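Side-chain contacts in N-terminal acetyltransferase B complex subunit MDM20 (PDB 5K04), which serves as the non-catalytic, helical-repeat subunit of the NatB complex, which acetylates the N-termini of proteins, and probably scaffolds its catalytic partner: residues Phe126-Phe129 and Asn130-Met134; Tyr318-Pro321 and Thr322-Gly326. One frame throughout, in Å; residues are numbered along the deposited sequence.

Contact 1 (Phe126-Phe129 and Asn130-Met134); sequences FKVF and NRIFM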
ATOM      1  N   PHE A 126       4.155  21.857  -2.512  1.00 66.39           N
ATOM      2  CA  PHE A 126       3.455  22.326  -3.706  1.00 70.02           C
ATOM      3  C   PHE A 126       3.653  23.819  -3.948  1.00 57.17           C
ATOM      4  O   PHE A 126       3.437  24.280  -5.074  1.00 51.05           O
ATOM      5  CB  PHE A 126       1.956  22.005  -3.606  1.00 67.47           C
ATOM      6  CG  PHE A 126       1.641  20.531  -3.580  1.00 70.70           C
ATOM      7  CD1 PHE A 126       2.328  19.642  -4.381  1.00 74.80           C
ATOM      8  CD2 PHE A 126       0.641  20.041  -2.751  1.00 74.79           C
ATOM      9  CE1 PHE A 126       2.026  18.285  -4.350  1.00 73.85           C
ATOM     10  CE2 PHE A 126       0.337  18.689  -2.717  1.00 71.38           C
ATOM     11  CZ  PHE A 126       1.027  17.814  -3.517  1.00 68.61           C
ATOM     12  N   LYS A 127       4.022  24.584  -2.913  1.00 64.41           N
ATOM     13  CA  LYS A 127       4.403  25.982  -3.112  1.00 74.32           C
ATOM     14  C   LYS A 127       5.713  26.084  -3.872  1.00 65.93           C
ATOM     15  O   LYS A 127       5.917  27.035  -4.634  1.00 46.86           O
ATOM     16  CB  LYS A 127       4.516  26.709  -1.763  1.00 78.08           C
ATOM     17  CG  LYS A 127       3.200  27.273  -1.257  1.00 84.64           C
ATOM     18  CD  LYS A 127       3.238  27.604   0.226  1.00 89.17           C
ATOM     19  CE  LYS A 127       1.841  27.963   0.735  1.00 90.52           C
ATOM     20  NZ  LYS A 127       1.794  28.071   2.220  1.00 94.55           N
ATOM     21  N   VAL A 128       6.602  25.106  -3.672  1.00 73.43           N
ATOM     22  CA  VAL A 128       7.849  25.042  -4.424  1.00 59.24           C
ATOM     23  C   VAL A 128       7.586  24.598  -5.862  1.00 46.86           C
ATOM     24  O   VAL A 128       8.071  25.226  -6.807  1.00 38.42           O
ATOM     25  CB  VAL A 128       8.850  24.120  -3.706  1.00 58.75           C
ATOM     26  CG1 VAL A 128       9.924  23.660  -4.654  1.00 61.10           C
ATOM     27  CG2 VAL A 128       9.479  24.866  -2.544  1.00 53.09           C
ATOM     28  N   PHE A 129       6.800  23.525  -6.048  1.00 44.06           N
ATOM     29  CA  PHE A 129       6.412  23.113  -7.395  1.00 46.58           C
ATOM     30  C   PHE A 129       5.872  24.299  -8.181  1.00 47.84           C
ATOM     31  O   PHE A 129       6.294  24.567  -9.310  1.00 36.57           O
ATOM     32  CB  PHE A 129       5.339  22.018  -7.340  1.00 50.52           C
ATOM     33  CG  PHE A 129       5.861  20.636  -7.058  1.00 63.73           C
ATOM     34  CD1 PHE A 129       6.784  20.409  -6.052  1.00 72.10           C
ATOM     35  CD2 PHE A 129       5.375  19.547  -7.775  1.00 67.60           C
ATOM     36  CE1 PHE A 129       7.241  19.125  -5.782  1.00 73.10           C
ATOM     37  CE2 PHE A 129       5.827  18.261  -7.517  1.00 72.79           C
ATOM     38  CZ  PHE A 129       6.764  18.052  -6.516  1.00 74.91           C
ATOM     39  N   ASN A 130       4.918  25.016  -7.581  1.00 49.93           N
ATOM     40  CA  ASN A 130       4.272  26.137  -8.239  1.00 47.77           C
ATOM     41  C   ASN A 130       5.247  27.291  -8.446  1.00 43.30           C
ATOM     42  O   ASN A 130       5.189  27.984  -9.467  1.00 32.70           O
ATOM     43  CB  ASN A 130       3.069  26.579  -7.406  1.00 41.30           C
ATOM     44  CG  ASN A 130       2.480  27.872  -7.885  1.00 37.38           C
ATOM     45  OD1 ASN A 130       2.907  28.954  -7.482  1.00 29.48           O
ATOM     46  ND2 ASN A 130       1.489  27.770  -8.765  1.00 44.97           N
ATOM     47  N   ARG A 131       6.154  27.498  -7.492  1.00 46.88           N
ATOM     48  CA  ARG A 131       7.191  28.503  -7.679  1.00 48.80           C
ATOM     49  C   ARG A 131       8.145  28.113  -8.804  1.00 42.37           C
ATOM     50  O   ARG A 131       8.522  28.955  -9.625  1.00 34.72           O
ATOM     51  CB  ARG A 131       7.955  28.729  -6.373  1.00 51.09           C
ATOM     52  CG  ARG A 131       8.983  29.852  -6.477  1.00 53.84           C
ATOM     53  CD  ARG A 131       9.008  30.720  -5.219  1.00 63.88           C
ATOM     54  NE  ARG A 131       9.519  30.006  -4.052  1.00 68.10           N
ATOM     55  CZ  ARG A 131       8.802  29.707  -2.974  1.00 74.11           C
ATOM     56  NH1 ARG A 131       7.526  30.064  -2.896  1.00 81.73           N
ATOM     57  NH2 ARG A 131       9.366  29.052  -1.971  1.00 77.18           N
ATOM     58  N   ILE A 132       8.551  26.842  -8.859  1.00 48.87           N
ATOM     59  CA  ILE A 132       9.424  26.394  -9.942  1.00 50.83           C
ATOM     60  C   ILE A 132       8.741  26.604 -11.279  1.00 50.02           C
ATOM     61  O   ILE A 132       9.317  27.159 -12.221  1.00 30.94           O
ATOM     62  CB  ILE A 132       9.806  24.919  -9.761  1.00 42.98           C
ATOM     63  CG1 ILE A 132      10.682  24.760  -8.527  1.00 43.61           C
ATOM     64  CG2 ILE A 132      10.494  24.396 -11.029  1.00 43.56           C
ATOM     65  CD1 ILE A 132      10.860  23.311  -8.105  1.00 49.12           C
ATOM     66  N   PHE A 133       7.490  26.159 -11.369  1.00 48.81           N
ATOM     67  CA  PHE A 133       6.740  26.267 -12.602  1.00 41.91           C
ATOM     68  C   PHE A 133       6.491  27.721 -12.988  1.00 40.52           C
ATOM     69  O   PHE A 133       6.418  28.041 -14.179  1.00 32.83           O
ATOM     70  CB  PHE A 133       5.438  25.484 -12.444  1.00 41.33           C
ATOM     71  CG  PHE A 133       5.653  24.004 -12.253  1.00 43.48           C
ATOM     72  CD1 PHE A 133       6.844  23.407 -12.635  1.00 45.78           C
ATOM     73  CD2 PHE A 133       4.672  23.207 -11.705  1.00 49.97           C
ATOM     74  CE1 PHE A 133       7.053  22.033 -12.465  1.00 39.75           C
ATOM     75  CE2 PHE A 133       4.872  21.836 -11.534  1.00 45.73           C
ATOM     76  CZ  PHE A 133       6.067  21.257 -11.908  1.00 44.60           C
ATOM     77  N   MET A 134       6.390  28.617 -12.006  1.00 49.33           N
ATOM     78  CA  MET A 134       6.233  30.034 -12.314  1.00 47.84           C
ATOM     79  C   MET A 134       7.453  30.570 -13.063  1.00 41.22           C
ATOM     80  O   MET A 134       7.319  31.206 -14.115  1.00 37.55           O
ATOM     81  CB  MET A 134       5.979  30.829 -11.026  1.00 49.02           C
ATOM     82  CG  MET A 134       5.680  32.338 -11.238  1.00 45.38           C
ATOM     83  SD  MET A 134       7.131  33.350 -11.421  1.00 33.16           S
ATOM     84  CE  MET A 134       7.719  33.182  -9.757  1.00 53.31           C
TER
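Val128 and Ile132, one helical turn apart, meet through methyl groups: CG1 of Val128 lies 3.6 Å from CD1 of Ile132, the two side chains crossing at a slant. The valine branch reaches forward because CG1 is anti to the backbone N (chi1 160°), beside its own carbonyl carbon. The next pair along, Phe129 and Phe133, touches differently. Phe129 offers CB, 4.2 Å from CE2 of Phe133, while its carbonyl O sits over one face of the Phe133 ring, displaced toward the rim and 3.1 Å from CG. Phe129 O also accepts the bond from Phe133 N at 2.9 Å; the torsion of Phe133 (chi1 -64°), with CG next to its own N, brings the ring face under the oxygen that its N-H binds. The amides of Asn130, Arg131 and Ile132 donate likewise to the oxygens of Phe126, Lys127 and Val128, the i to i+4 bonds of an alpha-helix. Farther out, Lys127 NZ forms a salt bridge with Glu161, Asn130 ND2 bonds Ser152 OG and Arg131 NE bonds Ser95 OG. Helix 126-138 thus packs between its sequence neighbours: Ile132 rests on Cys113 and Trp116 of helix 109-120, Phe117 of that helix meets the rings of Phe129 (edge-to-face) and Phe133, and Trp148 of helix 143-157 also meets the Phe133 ring.

Contact 2 (Tyr318-Pro321 and Thr322-Gly326); sequences YELP and TSFIG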
ATOM      1  N   TYR A 318     -29.579  -3.870   0.051  1.00 62.40           N
ATOM      2  CA  TYR A 318     -30.941  -3.380   0.161  1.00 59.97           C
ATOM      3  C   TYR A 318     -31.563  -3.900   1.448  1.00 60.50           C
ATOM      4  O   TYR A 318     -31.008  -4.759   2.136  1.00 60.69           O
ATOM      5  CB  TYR A 318     -31.780  -3.801  -1.051  1.00 56.94           C
ATOM      6  CG  TYR A 318     -31.174  -3.394  -2.379  1.00 58.66           C
ATOM      7  CD1 TYR A 318     -31.133  -2.057  -2.763  1.00 52.61           C
ATOM      8  CD2 TYR A 318     -30.647  -4.340  -3.247  1.00 59.90           C
ATOM      9  CE1 TYR A 318     -30.590  -1.674  -3.973  1.00 58.96           C
ATOM     10  CE2 TYR A 318     -30.087  -3.964  -4.459  1.00 61.54           C
ATOM     11  CZ  TYR A 318     -30.066  -2.625  -4.816  1.00 56.62           C
ATOM     12  OH  TYR A 318     -29.519  -2.231  -6.012  1.00 43.14           O
ATOM     13  N   GLU A 319     -32.726  -3.344   1.778  1.00 66.72           N
ATOM     14  CA  GLU A 319     -33.492  -3.780   2.941  1.00 71.39           C
ATOM     15  C   GLU A 319     -34.435  -4.869   2.458  1.00 68.38           C
ATOM     16  O   GLU A 319     -35.463  -4.593   1.834  1.00 59.85           O
ATOM     17  CB  GLU A 319     -34.231  -2.615   3.589  1.00 83.32           C
ATOM     18  CG  GLU A 319     -33.603  -2.174   4.913  1.00 89.60           C
ATOM     19  CD  GLU A 319     -34.116  -0.828   5.393  1.00 92.21           C
ATOM     20  OE1 GLU A 319     -33.600   0.210   4.918  1.00 91.87           O
ATOM     21  OE2 GLU A 319     -35.039  -0.809   6.241  1.00 87.40           O
ATOM     22  N   LEU A 320     -34.064  -6.105   2.728  1.00 66.79           N
ATOM     23  CA  LEU A 320     -34.778  -7.225   2.158  1.00 59.77           C
ATOM     24  C   LEU A 320     -36.043  -7.512   2.959  1.00 60.06           C
ATOM     25  O   LEU A 320     -36.024  -7.476   4.191  1.00 57.02           O
ATOM     26  CB  LEU A 320     -33.873  -8.445   2.116  1.00 57.94           C
ATOM     27  CG  LEU A 320     -32.691  -8.080   1.208  1.00 57.27           C
ATOM     28  CD1 LEU A 320     -31.569  -9.109   1.269  1.00 55.00           C
ATOM     29  CD2 LEU A 320     -33.173  -7.859  -0.227  1.00 48.11           C
ATOM     30  N   PRO A 321     -37.154  -7.775   2.281  1.00 67.77           N
ATOM     31  CA  PRO A 321     -38.392  -8.106   2.995  1.00 74.18           C
ATOM     32  C   PRO A 321     -38.258  -9.424   3.749  1.00 80.93           C
ATOM     33  O   PRO A 321     -37.593 -10.358   3.296  1.00 78.78           O
ATOM     34  CB  PRO A 321     -39.434  -8.195   1.875  1.00 68.34           C
ATOM     35  CG  PRO A 321     -38.627  -8.490   0.639  1.00 71.04           C
ATOM     36  CD  PRO A 321     -37.331  -7.770   0.819  1.00 67.32           C
ATOM     37  N   THR A 322     -38.905  -9.491   4.918  1.00 87.81           N
ATOM     38  CA  THR A 322     -38.827 -10.691   5.747  1.00 82.53           C
ATOM     39  C   THR A 322     -39.496 -11.898   5.087  1.00 70.86           C
ATOM     40  O   THR A 322     -39.201 -13.038   5.458  1.00 67.97           O
ATOM     41  CB  THR A 322     -39.436 -10.410   7.130  1.00 78.81           C
ATOM     42  OG1 THR A 322     -40.780  -9.936   6.982  1.00 82.09           O
ATOM     43  CG2 THR A 322     -38.615  -9.355   7.874  1.00 75.21           C
ATOM     44  N   SER A 323     -40.352 -11.673   4.092  1.00 68.57           N
ATOM     45  CA  SER A 323     -40.943 -12.781   3.346  1.00 75.12           C
ATOM     46  C   SER A 323     -39.916 -13.475   2.450  1.00 81.43           C
ATOM     47  O   SER A 323     -39.926 -14.707   2.328  1.00 82.01           O
ATOM     48  CB  SER A 323     -42.113 -12.270   2.509  1.00 69.98           C
ATOM     49  OG  SER A 323     -41.679 -11.271   1.603  1.00 65.60           O
ATOM     50  N   PHE A 324     -39.047 -12.699   1.790  1.00 79.55           N
ATOM     51  CA  PHE A 324     -38.032 -13.291   0.921  1.00 71.44           C
ATOM     52  C   PHE A 324     -37.086 -14.177   1.712  1.00 64.79           C
ATOM     53  O   PHE A 324     -36.775 -15.301   1.299  1.00 58.28           O
ATOM     54  CB  PHE A 324     -37.252 -12.190   0.198  1.00 69.61           C
ATOM     55  CG  PHE A 324     -35.924 -12.647  -0.361  1.00 66.93           C
ATOM     56  CD1 PHE A 324     -35.862 -13.373  -1.544  1.00 65.87           C
ATOM     57  CD2 PHE A 324     -34.740 -12.340   0.295  1.00 61.04           C
ATOM     58  CE1 PHE A 324     -34.641 -13.789  -2.057  1.00 67.50           C
ATOM     59  CE2 PHE A 324     -33.516 -12.749  -0.212  1.00 57.18           C
ATOM     60  CZ  PHE A 324     -33.464 -13.476  -1.389  1.00 59.63           C
ATOM     61  N   ILE A 325     -36.627 -13.684   2.864  1.00 68.34           N
ATOM     62  CA  ILE A 325     -35.748 -14.455   3.729  1.00 63.51           C
ATOM     63  C   ILE A 325     -36.462 -15.676   4.286  1.00 74.76           C
ATOM     64  O   ILE A 325     -35.829 -16.705   4.550  1.00 71.85           O
ATOM     65  CB  ILE A 325     -35.217 -13.555   4.851  1.00 63.22           C
ATOM     66  CG1 ILE A 325     -34.512 -12.325   4.259  1.00 62.02           C
ATOM     67  CG2 ILE A 325     -34.308 -14.348   5.786  1.00 65.92           C
ATOM     68  CD1 ILE A 325     -33.145 -12.634   3.658  1.00 58.19           C
ATOM     69  N   GLY A 326     -37.782 -15.586   4.474  1.00 85.94           N
ATOM     70  CA  GLY A 326     -38.543 -16.718   4.968  1.00 86.85           C
ATOM     71  C   GLY A 326     -38.371 -17.971   4.141  1.00 87.53           C
ATOM     72  O   GLY A 326     -38.513 -19.083   4.658  1.00 91.98           O
TER
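Pro321 and Phe324 fit together at the start of a short helix, the proline ring lying obliquely against the first part of the phenylalanine side chain, with Pro321 CG 4.0 Å from Phe324 CB. Leu320, the residue before, supplies the next bump. Its CB spans Phe324 and Ile325 at the margin of contact with both, Leu320 CB coming to 4.4 Å from CD2 of the Phe324 ring and to 4.5 Å from CG1 of Ile325. Phe324 holds its CG anti to the backbone N (chi1 161°), which brings the ring back toward Leu320. At Pro321 CB rather than CG, Ser323 OG lies 3.8 Å away, and its hydroxyl is hydrogen-bonded to Glu295 of helix 295-305. That helix also places Val298 against both Leu320 and Phe324, while Tyr302 and Phe346 meet the Phe324 ring edge-to-face. The backbone closes the turn loosely: Pro321 O accepts two weak bonds, a bent one from Phe324 N (125°) and a long, straighter one from Ile325 N at 3.5 Å. Pro321 occupies the N-cap position, and the contact of Leu320 with Ile325, N' to N4, is consistent with a loose hydrophobic staple at this loop-to-helix junction.

Overall arrangement
Contacts 1 and 2 illustrate one principle, side chains three to five residues apart packing along a helical turn, in two settings of a largely helical subunit. Strong i to i+4 backbone bonds underlie contact 1 alone. Their centres are 57 Å apart and their nearest atoms about 37 Å, so they do not touch. Contact 1 lies within helix 126-138, about 28 Å from the centre of the chain, and is partly buried; contact 2, about 40 Å from that centre, is a surface junction between a loop and helix 322-326. Acetyl transfer, and probably the coenzyme A site, belong to the catalytic partner; neither contact is touched by that chain, and both are internal packing of this subunit.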